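Local structure of phosphatidylserine synthase (Haemophilus influenzae, 3HSI) at residues C[274-279]-C[301-306]; C[278-283]-C[329-334]; C[352-357]-C[417-422]; C[364-369]-C[379-384]. The protein is a phosphatidylserine synthase of the phospholipase D superfamily, an alpha/beta enzyme that carries the sequence motifs of that family. All blocks are in the same frame, centred on the assembly; numbering follows the deposited sequence.

Contact 1: residues C[274-279]-C[301-306]; sequences LVICTP and VEIIVG
Strands 274-277 and 301-306 are neighbouring parallel strands of a beta-alpha-beta unit, joined by helix 285-296, in a mixed sheet of the phospholipase D-like fold. The N-to-C directions of these short segments differ by 10°. Four backbone hydrogen bonds alternate across the pair, from Glu302 N to Leu274 O (2.9 Å) at one end to Thr278 N with Ile304 O (3.3 Å) at the other, each donor lying close to the C=O axis of its acceptor.

Leu274, Ile276, Val301 and Ile303 share one face. The first three of these side chains reach helix 285-296, while Ile276 CD1 touches Ile303 CG1 only loosely, at 4.4 Å. The opposite face bears Val275, Cys277, Glu302 and Ile304. Here Glu302 has CG anti to its backbone N (chi1 178°) and an extended chain, which runs alongside Val275 and sets OE1 3.7 Å from Val275 CG2. The buried carboxylate is balanced by salt bridges from OE1 to Arg416 and from OE2 to Arg354, consistent with its remaining ionised. One step on, Cys277 SG, anti to its own carbonyl carbon, lies 4.0 Å from Ile304 CB and also meets the CD1 end of that side chain.

Beyond Cys277, the side chains of Thr278 and Val305 lie next to each other and point the same way. Thr278 OG1 is anti to the backbone N (chi1 -179°) and faces the carbonyl oxygens of Tyr280 and Asn381. That rotation leaves the methyl in the crowded position between N and C, where Thr278 CG2 presses on Val305 CG1 at a tight 3.4 Å.

Contact 2: residues C[278-283]-C[329-334]; sequences TPYFNF and YLYESN
Tyr331, on helix 327-341, is the first residue of 329-334 to meet the loop 278-283, and it carries most of the contact. Its CG is anti to the carbonyl carbon, which lays the ring alongside that of Tyr280. Tyr280 CB sits over one face of the Tyr331 ring, 3.7 Å from the ring centroid and 17° off the normal, a CH-pi contact. The two side chains lie side by side and point the same way, but the rings meet obliquely, their planes 34° apart; Pro279 CB covers the centre of one face of the Tyr280 ring. On the CD1 side of the ring, Tyr331 CD1 is 3.8 Å from Phe281 O, and Asn282 CB approaches Tyr331 CE1 at 3.9 Å.

The loop leads from strand 273-277 into helix 285-296 of a beta-alpha-beta unit, so helix 327-341 packs against the crossover connection itself. One helical turn beyond Tyr331, the backbone of Asn334 receives the Phe281 ring, with Phe281 CE2 3.7 Å from Asn334 O. Phe281 gets there with CG anti to its backbone N (chi1 -171°), and its ring also meets that of Phe338. The amide of Asn334 turns back along its own helix, ND2 making a weak bond to Leu330 O (3.1 Å), while OD1 is held by Arg337 and Lys455.

Contact 3: residues C[352-357]-C[417-422]; sequences VVRLWR and QHTKVL
Trp356 and His418 run side by side, with His418 CB over one face of the indole, 3.8 Å from the centroid of its five-membered ring in a CH-pi contact. The imidazole is turned almost perpendicular to the indole, the planes 84° apart. A water accepts from both Trp356 NE1 and His418 N, joining the indole N-H to the opposing backbone. Thr419 crosses Trp356 at about a right angle and brings CG2 to the indole edge, 4.0 Å from CD1 of Trp356.

Arg354 lies on the same face of this antiparallel strand pair. Its chain, extended from CG to NE, carries the guanidinium across both partners: Val421 CG2 rests over the centre of one face, 3.8 Å from Arg354 CZ, and Thr419 OG1 accepts from Arg354 NH1 in the plane at 2.8 Å. Glu302 takes NE in a salt bridge, and Arg416 O is a second partner of the threonine hydroxyl. Leu355, on the other face, meets Leu422 CD1 with its own CD1 at 4.0 Å. Leu355 and Lys420 bond both ways through their backbones as a hydrogen-bonded pair.

Strand 419-421, following helix 405-415, is thus added antiparallel beside strand 351-356 at the end of this run of the mixed phospholipase D-like sheet; strand 300-306 bonds to the other edge of 351-356, while Val353, Leu355 and Leu422 pack on helix 327-341.

Contact 4: residues C[364-369]-C[379-384]; sequences HLKGVW and GNNLNP
Lys366 NZ is gripped by two oxygens of the loop 379-384: Asn381 OD1 at a very short 2.4 Å and Gly379 O at 3.0 Å. In both bonds the ammonium lies well above the carbonyl plane. The lysine chain gets there by bending twice, at chi2 (98°, away from a staggered value) and at chi4 (-65°), and runs alongside Asn381, its CB passing 3.5 Å from Asn380 O. Two carbonyl dipoles around the amine of this buried lysine would help to keep it charged.

His364 and Lys366 are the H-x-K of the HKD signature of phospholipase D enzymes, whose histidine and lysine line the active site in relatives; the same role is probable here. The imidazole crosses the Asn381 amide at about a right angle, NE2 lying 4.0 Å from Asn381 OD1, while ND1 bonds to Asp173, which would polarise the ring. The loop contains an Asx turn, Asn380 OD1 accepting from Leu382 N at 2.6 Å. Leu382, at the end of this turn, meets Val368 CG2 with its CD1 at 4.0 Å.

Strand 367-370 pairs with strands 273-277 and 374-378. Helix 405-415 packs on Trp369, helix 258-268 on Asn380 and Leu382, and strand 171-179 of the second sheet reaches His364.

Contacts 1, 3 and 4 belong to one mixed sheet. In it strands 367-370, 273-277, 300-306, 351-356 and 419-421 lie in that order, so contact 1 is flanked by the other two, each with its centre 9 Å away. Along the chain contact 1 closes before contacts 3 and 4 open, and contact 4 is nested within the loop that contact 3 closes; these two, 17 Å apart between centres, do not touch. Contact 2 uses the same loop end as contact 1, its centre 11 Å away, and adds helix 327-341. In that loop Pro279 packs against Leu365 O, between His364 and Lys366, and against Asn381 OD1, so it borders the probable active site.

Contact 1: residues C[274-279]-C[301-306]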
loop_
_atom_site.group_PDB
_atom_site.type_symbol
_atom_site.label_atom_id
_atom_site.label_comp_id
_atom_site.label_asym_id
_atom_site.label_seq_id
_atom_site.Cartn_x
_atom_site.Cartn_y
_atom_site.Cartn_z
ATOM N N LEU C 274 0.122 27.873 14.065
ATOM C CA LEU C 274 -0.472 26.875 13.192
ATOM C C LEU C 274 -1.679 26.345 13.897
ATOM O O LEU C 274 -1.591 25.965 15.052
ATOM C CB LEU C 274 0.507 25.719 12.981
ATOM C CG LEU C 274 0.015 24.501 12.206
ATOM C CD1 LEU C 274 -0.403 24.937 10.806
ATOM C CD2 LEU C 274 1.161 23.408 12.144
ATOM N N VAL C 275 -2.802 26.317 13.204
ATOM C CA VAL C 275 -3.983 25.644 13.733
ATOM C C VAL C 275 -4.303 24.475 12.827
ATOM O O VAL C 275 -4.263 24.607 11.624
ATOM C CB VAL C 275 -5.220 26.606 13.802
ATOM C CG1 VAL C 275 -6.438 25.893 14.408
ATOM C CG2 VAL C 275 -4.864 27.864 14.639
ATOM N N ILE C 276 -4.659 23.343 13.404
ATOM C CA ILE C 276 -4.970 22.151 12.629
ATOM C C ILE C 276 -6.238 21.535 13.181
ATOM O O ILE C 276 -6.419 21.451 14.405
ATOM C CB ILE C 276 -3.852 21.099 12.803
ATOM C CG1 ILE C 276 -2.503 21.628 12.313
ATOM C CG2 ILE C 276 -4.226 19.784 12.103
ATOM C CD1 ILE C 276 -1.296 20.734 12.803
ATOM N N CYS C 277 -7.141 21.159 12.283
ATOM C CA CYS C 277 -8.278 20.298 12.620
ATOM C C CYS C 277 -8.058 18.980 11.925
ATOM O O CYS C 277 -7.715 18.949 10.742
ATOM C CB CYS C 277 -9.577 20.909 12.123
ATOM S SG CYS C 277 -10.268 22.086 13.297
ATOM N N THR C 278 -8.250 17.890 12.649
ATOM C CA THR C 278 -8.198 16.576 12.048
ATOM C C THR C 278 -9.207 15.734 12.832
ATOM O O THR C 278 -9.353 15.927 14.066
ATOM C CB THR C 278 -6.722 15.975 12.111
ATOM O OG1 THR C 278 -6.692 14.692 11.489
ATOM C CG2 THR C 278 -6.244 15.794 13.514
ATOM N N PRO C 279 -9.908 14.799 12.146
ATOM C CA PRO C 279 -10.849 13.908 12.848
ATOM C C PRO C 279 -10.176 13.008 13.884
ATOM O O PRO C 279 -10.597 12.989 15.053
ATOM C CB PRO C 279 -11.434 13.059 11.728
ATOM C CG PRO C 279 -11.064 13.791 10.460
ATOM C CD PRO C 279 -9.807 14.475 10.715
ATOM N N VAL C 301 1.099 26.174 18.280
ATOM C CA VAL C 301 0.381 25.135 17.567
ATOM C C VAL C 301 -0.875 24.804 18.347
ATOM O O VAL C 301 -0.831 24.578 19.565
ATOM C CB VAL C 301 1.222 23.807 17.412
ATOM C CG1 VAL C 301 0.374 22.712 16.686
ATOM C CG2 VAL C 301 2.558 24.074 16.702
ATOM N N GLU C 302 -1.988 24.777 17.630
ATOM C CA GLU C 302 -3.246 24.388 18.205
ATOM C C GLU C 302 -3.779 23.176 17.421
ATOM O O GLU C 302 -3.888 23.217 16.219
ATOM C CB GLU C 302 -4.227 25.575 18.136
ATOM C CG GLU C 302 -5.599 25.237 18.672
ATOM C CD GLU C 302 -6.600 26.379 18.543
ATOM O OE1 GLU C 302 -6.222 27.484 18.059
ATOM O OE2 GLU C 302 -7.774 26.178 18.952
ATOM N N ILE C 303 -4.126 22.101 18.110
ATOM C CA ILE C 303 -4.652 20.927 17.430
ATOM C C ILE C 303 -6.006 20.610 18.010
ATOM O O ILE C 303 -6.170 20.562 19.239
ATOM C CB ILE C 303 -3.696 19.716 17.582
ATOM C CG1 ILE C 303 -2.299 20.092 17.049
ATOM C CG2 ILE C 303 -4.302 18.485 16.864
ATOM C CD1 ILE C 303 -1.163 19.045 17.336
ATOM N N ILE C 304 -6.991 20.454 17.134
ATOM C CA ILE C 304 -8.341 20.182 17.574
ATOM C C ILE C 304 -8.755 18.837 17.003
ATOM O O ILE C 304 -8.790 18.668 15.802
ATOM C CB ILE C 304 -9.341 21.294 17.086
ATOM C CG1 ILE C 304 -8.724 22.685 17.290
ATOM C CG2 ILE C 304 -10.697 21.143 17.796
ATOM C CD1 ILE C 304 -9.675 23.957 16.939
ATOM N N VAL C 305 -9.060 17.882 17.873
ATOM C CA VAL C 305 -9.538 16.559 17.472
ATOM C C VAL C 305 -10.757 16.215 18.289
ATOM O O VAL C 305 -11.058 16.888 19.276
ATOM C CB VAL C 305 -8.458 15.454 17.717
ATOM C CG1 VAL C 305 -7.342 15.615 16.731
ATOM C CG2 VAL C 305 -7.918 15.538 19.143
ATOM N N GLY C 306 -11.465 15.174 17.876
ATOM C CA GLY C 306 -12.549 14.642 18.651
ATOM C C GLY C 306 -12.040 13.842 19.835
ATOM O O GLY C 306 -10.995 13.159 19.759
#

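Contact 2: residues C[278-283]-C[329-334]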
loop_
_atom_site.group_PDB
_atom_site.type_symbol
_atom_site.label_atom_id
_atom_site.label_comp_id
_atom_site.label_asym_id
_atom_site.label_seq_id
_atom_site.Cartn_x
_atom_site.Cartn_y
_atom_site.Cartn_z
ATOM N N THR C 278 -8.250 17.890 12.649
ATOM C CA THR C 278 -8.198 16.576 12.048
ATOM C C THR C 278 -9.207 15.734 12.832
ATOM O O THR C 278 -9.353 15.927 14.066
ATOM C CB THR C 278 -6.722 15.975 12.111
ATOM O OG1 THR C 278 -6.692 14.692 11.489
ATOM C CG2 THR C 278 -6.244 15.794 13.514
ATOM N N PRO C 279 -9.908 14.799 12.146
ATOM C CA PRO C 279 -10.849 13.908 12.848
ATOM C C PRO C 279 -10.176 13.008 13.884
ATOM O O PRO C 279 -10.597 12.989 15.053
ATOM C CB PRO C 279 -11.434 13.059 11.728
ATOM C CG PRO C 279 -11.064 13.791 10.460
ATOM C CD PRO C 279 -9.807 14.475 10.715
ATOM N N TYR C 280 -9.132 12.301 13.461
ATOM C CA TYR C 280 -8.368 11.364 14.319
ATOM C C TYR C 280 -6.974 11.926 14.476
ATOM O O TYR C 280 -6.420 12.441 13.520
ATOM C CB TYR C 280 -8.254 9.953 13.667
ATOM C CG TYR C 280 -9.456 9.601 12.805
ATOM C CD1 TYR C 280 -10.672 9.254 13.392
ATOM C CD2 TYR C 280 -9.401 9.694 11.411
ATOM C CE1 TYR C 280 -11.809 8.976 12.623
ATOM C CE2 TYR C 280 -10.533 9.417 10.619
ATOM C CZ TYR C 280 -11.738 9.047 11.242
ATOM O OH TYR C 280 -12.875 8.765 10.496
ATOM N N PHE C 281 -6.388 11.791 15.655
ATOM C CA PHE C 281 -4.987 12.089 15.814
ATOM C C PHE C 281 -4.115 11.010 15.175
ATOM O O PHE C 281 -3.734 10.040 15.832
ATOM C CB PHE C 281 -4.623 12.236 17.287
ATOM C CG PHE C 281 -3.262 12.757 17.494
ATOM C CD1 PHE C 281 -3.006 14.126 17.359
ATOM C CD2 PHE C 281 -2.217 11.894 17.787
ATOM C CE1 PHE C 281 -1.752 14.631 17.554
ATOM C CE2 PHE C 281 -0.936 12.388 17.973
ATOM C CZ PHE C 281 -0.704 13.756 17.855
ATOM N N ASN C 282 -3.771 11.198 13.905
ATOM C CA ASN C 282 -2.964 10.172 13.185
ATOM C C ASN C 282 -2.174 10.796 12.044
ATOM O O ASN C 282 -2.402 10.440 10.898
ATOM C CB ASN C 282 -3.870 9.024 12.655
ATOM C CG ASN C 282 -3.068 7.857 12.054
ATOM O OD1 ASN C 282 -2.007 7.496 12.559
ATOM N ND2 ASN C 282 -3.582 7.266 10.970
ATOM N N PHE C 283 -1.248 11.714 12.370
ATOM C CA PHE C 283 -0.483 12.446 11.349
ATOM C C PHE C 283 0.528 11.544 10.659
ATOM O O PHE C 283 1.096 10.650 11.290
ATOM C CB PHE C 283 0.234 13.683 11.923
ATOM C CG PHE C 283 -0.696 14.746 12.405
ATOM C CD1 PHE C 283 -1.521 15.413 11.517
ATOM C CD2 PHE C 283 -0.733 15.102 13.742
ATOM C CE1 PHE C 283 -2.438 16.401 11.978
ATOM C CE2 PHE C 283 -1.610 16.084 14.199
ATOM C CZ PHE C 283 -2.478 16.728 13.314
ATOM N N TYR C 329 -9.530 4.417 20.677
ATOM C CA TYR C 329 -8.611 4.262 21.800
ATOM C C TYR C 329 -7.172 4.234 21.366
ATOM O O TYR C 329 -6.285 4.745 22.085
ATOM C CB TYR C 329 -8.910 2.971 22.543
ATOM C CG TYR C 329 -10.227 2.962 23.287
ATOM C CD1 TYR C 329 -10.278 3.297 24.631
ATOM C CD2 TYR C 329 -11.419 2.603 22.648
ATOM C CE1 TYR C 329 -11.484 3.257 25.355
ATOM C CE2 TYR C 329 -12.634 2.580 23.352
ATOM C CZ TYR C 329 -12.640 2.896 24.707
ATOM O OH TYR C 329 -13.812 2.895 25.408
ATOM N N LEU C 330 -6.927 3.573 20.232
ATOM C CA LEU C 330 -5.635 3.662 19.583
ATOM C C LEU C 330 -5.231 5.135 19.317
ATOM O O LEU C 330 -4.113 5.545 19.657
ATOM C CB LEU C 330 -5.607 2.828 18.294
ATOM C CG LEU C 330 -4.282 2.838 17.503
ATOM C CD1 LEU C 330 -3.073 2.377 18.344
ATOM C CD2 LEU C 330 -4.385 1.993 16.237
ATOM N N TYR C 331 -6.149 5.922 18.748
ATOM C CA TYR C 331 -5.868 7.342 18.464
ATOM C C TYR C 331 -5.668 8.141 19.717
ATOM O O TYR C 331 -4.781 8.965 19.756
ATOM C CB TYR C 331 -6.943 8.014 17.587
ATOM C CG TYR C 331 -7.069 7.328 16.248
ATOM C CD1 TYR C 331 -5.939 6.956 15.546
ATOM C CD2 TYR C 331 -8.319 7.014 15.705
ATOM C CE1 TYR C 331 -6.035 6.303 14.325
ATOM C CE2 TYR C 331 -8.423 6.349 14.479
ATOM C CZ TYR C 331 -7.272 6.010 13.796
ATOM O OH TYR C 331 -7.332 5.362 12.582
ATOM N N GLU C 332 -6.492 7.903 20.729
ATOM C CA GLU C 332 -6.354 8.647 21.967
ATOM C C GLU C 332 -4.994 8.346 22.583
ATOM O O GLU C 332 -4.299 9.257 23.024
ATOM C CB GLU C 332 -7.455 8.294 22.949
ATOM C CG GLU C 332 -7.626 9.319 24.073
ATOM C CD GLU C 332 -8.604 8.855 25.177
ATOM O OE1 GLU C 332 -9.533 9.626 25.498
ATOM O OE2 GLU C 332 -8.458 7.727 25.718
ATOM N N SER C 333 -4.590 7.082 22.617
ATOM C CA SER C 333 -3.339 6.809 23.304
ATOM C C SER C 333 -2.128 7.368 22.545
ATOM O O SER C 333 -1.137 7.747 23.161
ATOM C CB SER C 333 -3.185 5.329 23.697
ATOM O OG SER C 333 -3.465 4.502 22.622
ATOM N N ASN C 334 -2.247 7.473 21.220
ATOM C CA ASN C 334 -1.247 8.169 20.432
ATOM C C ASN C 334 -1.201 9.685 20.743
ATOM O O ASN C 334 -0.120 10.269 20.890
ATOM C CB ASN C 334 -1.384 7.829 18.926
ATOM C CG ASN C 334 -0.668 6.489 18.570
ATOM O OD1 ASN C 334 0.533 6.358 18.780
ATOM N ND2 ASN C 334 -1.404 5.509 18.067
#

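Contact 3: residues C[352-357]-C[417-422]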
loop_
_atom_site.group_PDB
_atom_site.type_symbol
_atom_site.label_atom_id
_atom_site.label_comp_id
_atom_site.label_asym_id
_atom_site.label_seq_id
_atom_site.Cartn_x
_atom_site.Cartn_y
_atom_site.Cartn_z
ATOM N N VAL C 352 -1.535 23.968 22.198
ATOM C CA VAL C 352 -2.899 23.887 22.678
ATOM C C VAL C 352 -3.539 22.652 22.042
ATOM O O VAL C 352 -3.537 22.493 20.822
ATOM C CB VAL C 352 -3.704 25.174 22.335
ATOM C CG1 VAL C 352 -5.217 24.984 22.621
ATOM C CG2 VAL C 352 -3.175 26.362 23.184
ATOM N N VAL C 353 -4.054 21.763 22.873
ATOM C CA VAL C 353 -4.697 20.573 22.367
ATOM C C VAL C 353 -6.121 20.692 22.830
ATOM O O VAL C 353 -6.363 20.850 24.020
ATOM C CB VAL C 353 -4.023 19.280 22.898
ATOM C CG1 VAL C 353 -4.876 18.028 22.561
ATOM C CG2 VAL C 353 -2.634 19.134 22.300
ATOM N N ARG C 354 -7.058 20.646 21.899
ATOM C CA ARG C 354 -8.455 20.759 22.260
ATOM C C ARG C 354 -9.196 19.508 21.890
ATOM O O ARG C 354 -8.986 18.968 20.803
ATOM C CB ARG C 354 -9.107 21.903 21.502
ATOM C CG ARG C 354 -8.973 23.202 22.175
ATOM C CD ARG C 354 -9.362 24.217 21.165
ATOM N NE ARG C 354 -9.073 25.553 21.638
ATOM C CZ ARG C 354 -9.840 26.242 22.467
ATOM N NH1 ARG C 354 -10.968 25.729 22.966
ATOM N NH2 ARG C 354 -9.463 27.460 22.793
ATOM N N LEU C 355 -10.054 19.049 22.788
ATOM C CA LEU C 355 -10.864 17.877 22.522
ATOM C C LEU C 355 -12.330 18.278 22.354
ATOM O O LEU C 355 -12.917 18.910 23.256
ATOM C CB LEU C 355 -10.745 16.872 23.656
ATOM C CG LEU C 355 -9.401 16.149 23.860
ATOM C CD1 LEU C 355 -9.552 15.221 25.043
ATOM C CD2 LEU C 355 -9.004 15.349 22.646
ATOM N N TRP C 356 -12.907 17.877 21.219
ATOM C CA TRP C 356 -14.297 18.189 20.906
ATOM C C TRP C 356 -15.185 17.061 21.382
ATOM O O TRP C 356 -14.861 15.878 21.190
ATOM C CB TRP C 356 -14.478 18.398 19.388
ATOM C CG TRP C 356 -15.842 18.916 18.943
ATOM C CD1 TRP C 356 -16.183 20.232 18.690
ATOM C CD2 TRP C 356 -17.020 18.128 18.636
ATOM N NE1 TRP C 356 -17.502 20.299 18.258
ATOM C CE2 TRP C 356 -18.042 19.038 18.236
ATOM C CE3 TRP C 356 -17.326 16.755 18.727
ATOM C CZ2 TRP C 356 -19.340 18.618 17.880
ATOM C CZ3 TRP C 356 -18.602 16.324 18.384
ATOM C CH2 TRP C 356 -19.610 17.272 17.944
ATOM N N ARG C 357 -16.309 17.435 21.980
ATOM C CA ARG C 357 -17.281 16.474 22.450
ATOM C C ARG C 357 -18.649 17.154 22.626
ATOM O O ARG C 357 -18.726 18.213 23.190
ATOM C CB ARG C 357 -16.827 15.912 23.785
ATOM C CG ARG C 357 -17.720 14.768 24.262
ATOM C CD ARG C 357 -17.229 14.191 25.562
ATOM N NE ARG C 357 -18.103 13.073 25.867
ATOM C CZ ARG C 357 -17.904 12.138 26.786
ATOM N NH1 ARG C 357 -16.821 12.148 27.559
ATOM N NH2 ARG C 357 -18.824 11.175 26.918
ATOM N N GLN C 417 -16.492 25.763 20.439
ATOM C CA GLN C 417 -17.580 25.796 21.433
ATOM C C GLN C 417 -17.705 24.511 22.230
ATOM O O GLN C 417 -17.857 24.567 23.445
ATOM C CB GLN C 417 -18.958 26.135 20.831
ATOM C CG GLN C 417 -19.135 27.583 20.369
ATOM C CD GLN C 417 -19.041 28.571 21.532
ATOM O OE1 GLN C 417 -19.335 28.235 22.684
ATOM N NE2 GLN C 417 -18.584 29.784 21.236
ATOM N N HIS C 418 -17.685 23.369 21.550
ATOM C CA HIS C 418 -17.831 22.080 22.232
ATOM C C HIS C 418 -16.500 21.432 22.555
ATOM O O HIS C 418 -16.442 20.210 22.681
ATOM C CB HIS C 418 -18.702 21.132 21.416
ATOM C CG HIS C 418 -20.112 21.598 21.261
ATOM N ND1 HIS C 418 -20.961 21.752 22.332
ATOM C CD2 HIS C 418 -20.828 21.945 20.164
ATOM C CE1 HIS C 418 -22.143 22.164 21.908
ATOM N NE2 HIS C 418 -22.095 22.274 20.593
ATOM N N THR C 419 -15.439 22.245 22.701
ATOM C CA THR C 419 -14.096 21.738 23.025
ATOM C C THR C 419 -13.646 22.087 24.430
ATOM O O THR C 419 -14.112 23.043 25.022
ATOM C CB THR C 419 -12.981 22.321 22.120
ATOM O OG1 THR C 419 -12.857 23.729 22.386
ATOM C CG2 THR C 419 -13.258 22.045 20.637
ATOM N N LYS C 420 -12.690 21.321 24.942
ATOM C CA LYS C 420 -12.000 21.711 26.152
ATOM C C LYS C 420 -10.513 21.641 25.887
ATOM O O LYS C 420 -10.038 20.752 25.160
ATOM C CB LYS C 420 -12.360 20.766 27.302
ATOM C CG LYS C 420 -13.855 20.632 27.543
ATOM C CD LYS C 420 -14.119 19.762 28.763
ATOM C CE LYS C 420 -15.578 19.353 28.804
ATOM N NZ LYS C 420 -16.022 19.264 30.205
ATOM N N VAL C 421 -9.784 22.556 26.499
ATOM C CA VAL C 421 -8.361 22.603 26.373
ATOM C C VAL C 421 -7.809 21.541 27.334
ATOM O O VAL C 421 -8.106 21.530 28.528
ATOM C CB VAL C 421 -7.818 24.037 26.703
ATOM C CG1 VAL C 421 -6.281 24.056 26.879
ATOM C CG2 VAL C 421 -8.220 25.013 25.624
ATOM N N LEU C 422 -7.034 20.625 26.807
ATOM C CA LEU C 422 -6.394 19.636 27.659
ATOM C C LEU C 422 -5.296 20.331 28.466
ATOM O O LEU C 422 -4.421 20.973 27.890
ATOM C CB LEU C 422 -5.821 18.530 26.791
ATOM C CG LEU C 422 -5.640 17.206 27.530
ATOM C CD1 LEU C 422 -7.024 16.573 27.868
ATOM C CD2 LEU C 422 -4.779 16.270 26.697
HETATM O O HOH W 1 -3.357 21.982 25.639
HETATM O O HOH W 2 -17.942 23.006 18.598
#

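Contact 4: residues C[364-369]-C[379-384]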
loop_
_atom_site.group_PDB
_atom_site.type_symbol
_atom_site.label_atom_id
_atom_site.label_comp_id
_atom_site.label_asym_id
_atom_site.label_seq_id
_atom_site.Cartn_x
_atom_site.Cartn_y
_atom_site.Cartn_z
ATOM N N HIS C 364 -15.849 15.261 12.520
ATOM C CA HIS C 364 -15.136 14.986 11.291
ATOM C C HIS C 364 -14.541 16.255 10.640
ATOM O O HIS C 364 -14.596 16.386 9.425
ATOM C CB HIS C 364 -16.114 14.337 10.323
ATOM C CG HIS C 364 -15.465 13.677 9.150
ATOM N ND1 HIS C 364 -15.669 14.106 7.844
ATOM C CD2 HIS C 364 -14.620 12.617 9.082
ATOM C CE1 HIS C 364 -14.978 13.330 7.025
ATOM N NE2 HIS C 364 -14.328 12.427 7.751
ATOM N N LEU C 365 -13.994 17.183 11.424
ATOM C CA LEU C 365 -13.431 18.415 10.847
ATOM C C LEU C 365 -11.981 18.228 10.430
ATOM O O LEU C 365 -11.185 17.559 11.118
ATOM C CB LEU C 365 -13.477 19.589 11.836
ATOM C CG LEU C 365 -14.762 20.041 12.491
ATOM C CD1 LEU C 365 -14.378 21.040 13.573
ATOM C CD2 LEU C 365 -15.635 20.701 11.534
ATOM N N LYS C 366 -11.666 18.829 9.294
ATOM C CA LYS C 366 -10.299 18.895 8.742
ATOM C C LYS C 366 -10.063 20.372 8.406
ATOM O O LYS C 366 -10.989 21.070 7.978
ATOM C CB LYS C 366 -10.194 18.094 7.435
ATOM C CG LYS C 366 -10.810 16.684 7.420
ATOM C CD LYS C 366 -12.186 16.707 6.807
ATOM C CE LYS C 366 -12.782 15.314 6.755
ATOM N NZ LYS C 366 -12.064 14.292 5.854
ATOM N N GLY C 367 -8.841 20.841 8.614
ATOM C CA GLY C 367 -8.444 22.198 8.254
ATOM C C GLY C 367 -7.028 22.518 8.688
ATOM O O GLY C 367 -6.445 21.856 9.573
ATOM N N VAL C 368 -6.435 23.489 8.014
ATOM C CA VAL C 368 -5.094 23.996 8.369
ATOM C C VAL C 368 -5.180 25.493 8.230
ATOM O O VAL C 368 -5.697 25.991 7.248
ATOM C CB VAL C 368 -3.960 23.458 7.457
ATOM C CG1 VAL C 368 -2.644 24.146 7.808
ATOM C CG2 VAL C 368 -3.794 21.903 7.572
ATOM N N TRP C 369 -4.731 26.201 9.255
ATOM C CA TRP C 369 -4.624 27.631 9.201
ATOM C C TRP C 369 -3.188 28.029 9.565
ATOM O O TRP C 369 -2.664 27.615 10.595
ATOM C CB TRP C 369 -5.558 28.284 10.213
ATOM C CG TRP C 369 -7.027 28.128 10.049
ATOM C CD1 TRP C 369 -7.909 29.093 9.597
ATOM C CD2 TRP C 369 -7.839 26.998 10.439
ATOM N NE1 TRP C 369 -9.219 28.613 9.667
ATOM C CE2 TRP C 369 -9.202 27.345 10.190
ATOM C CE3 TRP C 369 -7.554 25.743 10.973
ATOM C CZ2 TRP C 369 -10.263 26.469 10.460
ATOM C CZ3 TRP C 369 -8.611 24.881 11.250
ATOM C CH2 TRP C 369 -9.942 25.244 10.992
ATOM N N GLY C 379 -10.487 18.176 2.033
ATOM C CA GLY C 379 -11.051 16.942 2.523
ATOM C C GLY C 379 -9.965 16.035 3.070
ATOM O O GLY C 379 -10.259 14.933 3.517
ATOM N N ASN C 380 -8.723 16.511 3.078
ATOM C CA ASN C 380 -7.564 15.691 3.509
ATOM C C ASN C 380 -7.575 15.464 5.045
ATOM O O ASN C 380 -7.571 16.405 5.829
ATOM C CB ASN C 380 -6.266 16.345 2.996
ATOM C CG ASN C 380 -5.029 15.486 3.212
ATOM O OD1 ASN C 380 -4.814 14.914 4.281
ATOM N ND2 ASN C 380 -4.200 15.415 2.195
ATOM N N ASN C 381 -7.617 14.196 5.455
ATOM C CA ASN C 381 -7.650 13.817 6.875
ATOM C C ASN C 381 -6.290 13.957 7.534
ATOM O O ASN C 381 -6.148 13.666 8.729
ATOM C CB ASN C 381 -8.117 12.359 7.046
ATOM C CG ASN C 381 -9.586 12.167 6.754
ATOM O OD1 ASN C 381 -10.408 13.001 7.102
ATOM N ND2 ASN C 381 -9.927 11.055 6.127
ATOM N N LEU C 382 -5.275 14.396 6.798
ATOM C CA LEU C 382 -3.956 14.551 7.422
ATOM C C LEU C 382 -3.482 13.254 8.084
ATOM O O LEU C 382 -3.005 13.242 9.240
ATOM C CB LEU C 382 -3.976 15.706 8.429
ATOM C CG LEU C 382 -4.281 17.056 7.755
ATOM C CD1 LEU C 382 -4.574 18.166 8.790
ATOM C CD2 LEU C 382 -3.110 17.432 6.853
ATOM N N ASN C 383 -3.616 12.155 7.340
ATOM C CA ASN C 383 -3.165 10.831 7.801
ATOM C C ASN C 383 -2.314 10.123 6.737
ATOM O O ASN C 383 -2.314 10.543 5.592
ATOM C CB ASN C 383 -4.378 9.989 8.239
ATOM C CG ASN C 383 -5.367 9.702 7.113
ATOM O OD1 ASN C 383 -5.224 10.137 5.956
ATOM N ND2 ASN C 383 -6.391 8.958 7.452
ATOM N N PRO C 384 -1.589 9.040 7.097
ATOM C CA PRO C 384 -0.811 8.348 6.060
ATOM C C PRO C 384 -1.583 7.848 4.813
ATOM O O PRO C 384 -0.982 7.827 3.741
ATOM C CB PRO C 384 -0.209 7.159 6.808
ATOM C CG PRO C 384 -0.112 7.713 8.266
ATOM C CD PRO C 384 -1.400 8.421 8.421
#